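Local coordinates for protein toxin RelG (Mycobacterium tuberculosis, PDB 3G5O) that cleaves RNA as the toxic component of a type II toxin-antitoxin system, inhibiting colony formation until its cognate antitoxin neutralises it, at residues Arg27-Leu30 with His31-Pro34; Arg80-Asp83 with Glu84-Thr87. One frame throughout, in Å; residues are numbered along the deposited sequence. Where two conformers were deposited one is given.

Contact 1: residues Arg27-Leu30 with His31-Pro34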
loop_
_atom_site.group_PDB
_atom_site.type_symbol
_atom_site.label_atom_id
_atom_site.label_comp_id
_atom_site.label_asym_id
_atom_site.label_seq_id
_atom_site.Cartn_x
_atom_site.Cartn_y
_atom_site.Cartn_z
ATOM N N ARG C 27 -16.953 -0.262 -17.090
ATOM C CA ARG C 27 -17.312 -0.395 -18.500
ATOM C C ARG C 27 -16.298 0.299 -19.401
ATOM O O ARG C 27 -15.867 -0.266 -20.409
ATOM C CB ARG C 27 -18.756 0.127 -18.739
ATOM C CG ARG C 27 -19.295 -0.263 -20.100
ATOM C CD ARG C 27 -20.444 0.648 -20.576
ATOM N NE ARG C 27 -20.279 0.827 -22.026
ATOM C CZ ARG C 27 -19.481 1.728 -22.591
ATOM N NH1 ARG C 27 -18.787 2.605 -21.857
ATOM N NH2 ARG C 27 -19.374 1.756 -23.912
ATOM N N ARG C 28 -15.883 1.510 -19.041
ATOM C CA ARG C 28 -14.831 2.203 -19.790
ATOM C C ARG C 28 -13.539 1.409 -19.836
ATOM O O ARG C 28 -12.871 1.364 -20.887
ATOM C CB ARG C 28 -14.553 3.596 -19.223
ATOM C CG ARG C 28 -15.657 4.602 -19.635
ATOM C CD ARG C 28 -15.196 6.074 -19.472
ATOM N NE ARG C 28 -14.516 6.365 -18.213
ATOM C CZ ARG C 28 -15.139 6.685 -17.078
ATOM N NH1 ARG C 28 -16.463 6.743 -17.025
ATOM N NH2 ARG C 28 -14.437 6.935 -15.985
ATOM N N ASP C 29 -13.190 0.781 -18.712
ATOM C CA ASP C 29 -12.037 -0.134 -18.656
ATOM C C ASP C 29 -12.172 -1.321 -19.622
ATOM O O ASP C 29 -11.206 -1.698 -20.297
ATOM C CB ASP C 29 -11.870 -0.677 -17.232
ATOM C CG ASP C 29 -11.263 0.319 -16.285
ATOM O OD1 ASP C 29 -10.657 1.358 -16.695
ATOM O OD2 ASP C 29 -11.387 0.041 -15.092
ATOM N N LEU C 30 -13.361 -1.925 -19.680
ATOM C CA LEU C 30 -13.604 -3.045 -20.622
ATOM C C LEU C 30 -13.264 -2.644 -22.047
ATOM O O LEU C 30 -12.633 -3.407 -22.788
ATOM C CB LEU C 30 -15.073 -3.516 -20.607
ATOM C CG LEU C 30 -15.505 -4.411 -19.479
ATOM C CD1 LEU C 30 -16.993 -4.776 -19.702
ATOM C CD2 LEU C 30 -14.663 -5.720 -19.352
ATOM N N HIS C 31 -13.658 -1.425 -22.413
ATOM C CA HIS C 31 -13.306 -0.872 -23.725
ATOM C C HIS C 31 -11.828 -0.799 -24.063
ATOM O O HIS C 31 -11.472 -0.756 -25.237
ATOM C CB HIS C 31 -13.990 0.483 -23.977
ATOM C CG HIS C 31 -15.278 0.344 -24.720
ATOM N ND1 HIS C 31 -15.328 -0.042 -26.045
ATOM C CD2 HIS C 31 -16.562 0.475 -24.320
ATOM C CE1 HIS C 31 -16.586 -0.124 -26.435
ATOM N NE2 HIS C 31 -17.356 0.180 -25.405
ATOM N N LYS C 32 -10.960 -0.792 -23.062
ATOM C CA LYS C 32 -9.540 -0.757 -23.332
ATOM C C LYS C 32 -8.973 -2.112 -23.746
ATOM O O LYS C 32 -7.807 -2.182 -24.140
ATOM C CB LYS C 32 -8.755 -0.277 -22.098
ATOM C CG LYS C 32 -9.173 1.096 -21.592
ATOM C CD LYS C 32 -8.204 1.650 -20.523
ATOM C CE LYS C 32 -8.386 0.983 -19.180
ATOM N NZ LYS C 32 -8.211 1.984 -18.080
ATOM N N LEU C 33 -9.750 -3.183 -23.581
ATOM C CA LEU C 33 -9.220 -4.537 -23.755
ATOM C C LEU C 33 -9.424 -5.059 -25.180
ATOM O O LEU C 33 -10.472 -4.819 -25.784
ATOM C CB LEU C 33 -9.915 -5.508 -22.800
ATOM C CG LEU C 33 -9.836 -5.144 -21.323
ATOM C CD1 LEU C 33 -10.682 -6.096 -20.439
ATOM C CD2 LEU C 33 -8.356 -5.109 -20.932
ATOM N N PRO C 34 -8.461 -5.835 -25.684
ATOM C CA PRO C 34 -8.689 -6.506 -26.953
ATOM C C PRO C 34 -9.748 -7.606 -26.798
ATOM O O PRO C 34 -9.980 -8.091 -25.673
ATOM C CB PRO C 34 -7.329 -7.122 -27.270
ATOM C CG PRO C 34 -6.781 -7.525 -25.873
ATOM C CD PRO C 34 -7.220 -6.290 -25.012
#

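Contact 2: residues Arg80-Asp83 with Glu84-Thr87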
loop_
_atom_site.group_PDB
_atom_site.type_symbol
_atom_site.label_atom_id
_atom_site.label_comp_id
_atom_site.label_asym_id
_atom_site.label_seq_id
_atom_site.Cartn_x
_atom_site.Cartn_y
_atom_site.Cartn_z
ATOM N N ARG C 80 -16.837 -4.506 -5.200
ATOM C CA ARG C 80 -17.437 -4.470 -3.883
ATOM C C ARG C 80 -18.462 -5.594 -3.815
ATOM O O ARG C 80 -19.014 -6.002 -4.848
ATOM C CB ARG C 80 -18.146 -3.127 -3.659
ATOM C CG ARG C 80 -17.158 -1.923 -3.567
ATOM C CD ARG C 80 -17.889 -0.681 -3.030
ATOM N NE ARG C 80 -17.082 0.546 -2.988
ATOM C CZ ARG C 80 -16.225 0.844 -2.025
ATOM N NH1 ARG C 80 -16.040 -0.006 -1.016
ATOM N NH2 ARG C 80 -15.573 1.999 -2.059
ATOM N N ILE C 81 -18.706 -6.066 -2.587
ATOM C CA ILE C 81 -19.704 -7.108 -2.298
ATOM C C ILE C 81 -20.810 -6.485 -1.455
ATOM O O ILE C 81 -20.533 -5.845 -0.422
ATOM C CB ILE C 81 -19.126 -8.275 -1.470
ATOM C CG1 ILE C 81 -17.842 -8.800 -2.086
ATOM C CG2 ILE C 81 -20.124 -9.436 -1.384
ATOM C CD1 ILE C 81 -17.984 -8.984 -3.513
ATOM N N ASP C 82 -22.041 -6.667 -1.883
ATOM C CA ASP C 82 -23.192 -6.225 -1.120
ATOM C C ASP C 82 -24.000 -7.487 -0.740
ATOM O O ASP C 82 -24.822 -7.977 -1.522
ATOM C CB ASP C 82 -23.990 -5.234 -1.974
ATOM C CG ASP C 82 -25.292 -4.761 -1.285
ATOM O OD1 ASP C 82 -25.615 -5.238 -0.158
ATOM O OD2 ASP C 82 -25.998 -3.925 -1.899
ATOM N N ASP C 83 -23.751 -8.017 0.457
ATOM C CA ASP C 83 -24.389 -9.264 0.876
ATOM C C ASP C 83 -25.923 -9.197 0.977
ATOM O O ASP C 83 -26.605 -10.101 0.505
ATOM C CB ASP C 83 -23.811 -9.754 2.213
ATOM C CG ASP C 83 -22.412 -10.321 2.070
ATOM O OD1 ASP C 83 -22.116 -10.934 1.015
ATOM O OD2 ASP C 83 -21.606 -10.174 3.031
ATOM N N GLU C 84 -26.444 -8.112 1.549
ATOM C CA GLU C 84 -27.869 -7.901 1.761
ATOM C C GLU C 84 -28.682 -7.961 0.450
ATOM O O GLU C 84 -29.850 -8.371 0.426
ATOM C CB GLU C 84 -28.063 -6.545 2.452
ATOM C CG GLU C 84 -27.568 -6.477 3.912
ATOM C CD GLU C 84 -26.036 -6.417 4.073
ATOM O OE1 GLU C 84 -25.301 -6.141 3.084
ATOM O OE2 GLU C 84 -25.572 -6.638 5.218
ATOM N N HIS C 85 -28.047 -7.533 -0.645
ATOM C CA HIS C 85 -28.702 -7.512 -1.950
ATOM C C HIS C 85 -28.104 -8.550 -2.895
ATOM O O HIS C 85 -28.334 -8.472 -4.094
ATOM C CB HIS C 85 -28.605 -6.137 -2.605
ATOM C CG HIS C 85 -29.292 -5.041 -1.841
ATOM N ND1 HIS C 85 -28.722 -4.423 -0.748
ATOM C CD2 HIS C 85 -30.498 -4.450 -2.018
ATOM C CE1 HIS C 85 -29.544 -3.494 -0.289
ATOM N NE2 HIS C 85 -30.629 -3.490 -1.042
ATOM N N THR C 86 -27.362 -9.509 -2.342
ATOM C CA THR C 86 -26.605 -10.535 -3.103
ATOM C C THR C 86 -26.092 -10.006 -4.451
ATOM O O THR C 86 -26.439 -10.526 -5.537
ATOM C CB THR C 86 -27.399 -11.873 -3.282
ATOM O OG1 THR C 86 -28.622 -11.644 -3.991
ATOM C CG2 THR C 86 -27.683 -12.514 -1.942
ATOM N N THR C 87 -25.287 -8.945 -4.355
ATOM C CA THR C 87 -24.807 -8.225 -5.512
ATOM C C THR C 87 -23.295 -7.989 -5.394
ATOM O O THR C 87 -22.764 -7.791 -4.281
ATOM C CB THR C 87 -25.594 -6.872 -5.685
ATOM O OG1 THR C 87 -26.960 -7.170 -6.024
ATOM C CG2 THR C 87 -25.026 -6.009 -6.833
HETATM O O HOH W 1 -22.035 -6.458 2.240
#

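Contact 1: residues Arg27-Leu30 with His31-Pro34
The carboxylate of D29 is gripped at both oxygens: OD1 takes a salt bridge from K32 NZ at 2.9 Å, while OD2 is held by the R92 guanidinium and the backbone N of V93 on strand 87-95. This carboxylate therefore ties helix 24-30 to the sheet of the RelE-family fold, next to the type I turn from L30 to L33 that leads on to helix 35-51. K32 NZ comes from above the carboxylate plane, 39° out of it, its chain running alongside D29 and bending at chi3 and chi4. Flanked by two cationic groups, the buried carboxylate probably stays ionised. H31 N keeps the helical i to i+4 bond to R27 O (3.2 Å), whereas K32 N and L33 N bond three residues back, K32 N to D29 O and L33 N to L30 O (3.0 Å for the latter). L30 and L33 touch through CD2 and CD1, beside V41 of helix 35-51. On the antitoxin side R27 and H31 lie side by side, with planes 52° apart. R27 has CG anti to its amide nitrogen (chi1 -167°) and sets its guanidinium at the edge of the imidazole. E92 of the antitoxin chain takes a salt bridge from R27 and a weak hydrogen bond with H31 NE2, and H31 CD2 lies over one guanidinium face, 3.6 Å from R27 CZ.

Contact 2: residues Arg80-Asp83 with Glu84-Thr87
D82 and T87 form the last antiparallel hydrogen-bonded pair of a beta hairpin, closed by a G1 beta bulge in which T86 and T87 both face D82. This end of the turn is tight: D82 N meets T87 O at 2.7 Å, and T87 N returns to D82 O at 3.0 Å. T86, with positive phi (32°), sends its N to D83 O (3.0 Å), and T87 OG1 bonds to H85 O (2.7 Å), tying the bulge together. T87 also packs against T19 and R21 of strand 19-23. The outer side is looser. With D82 CG anti to the backbone nitrogen (chi1 177°), the carboxylate lies across the H85 side chain, its plane 64° from that of the imidazole. OD1 lies at the ring edge, in plane, yet its bonds from H85 ND1 and H85 N are both weak. D83 OD1 bonds to Y18 OH and forms a salt bridge with K14, a residue of the expression tag. A water joins the outer backbone, giving a hydrogen to I81 O at 3.1 Å and accepting one from D83 N at 2.9 Å.

How the contacts relate
The two contacts lie on opposite sides of the chain's centre, their own centres about 24 Å apart, and do not touch. Contact 1 is partly buried and joins helix 24-30 to the turn after it; contact 2 is a surface turn joining two neighbouring strands. Strand 87-95 links them: it begins at the bulge of contact 2 and further along touches K32 and L33 of contact 1 through R92, V93 and H95. In contact 1 a buried acid is matched by basic groups and leucines pack on helix 35-51, whereas in contact 2 the firm bonds are mainly backbone ones and those of D82 to H85 are weak. Both also reach the antitoxin chain, contact 2 through R80.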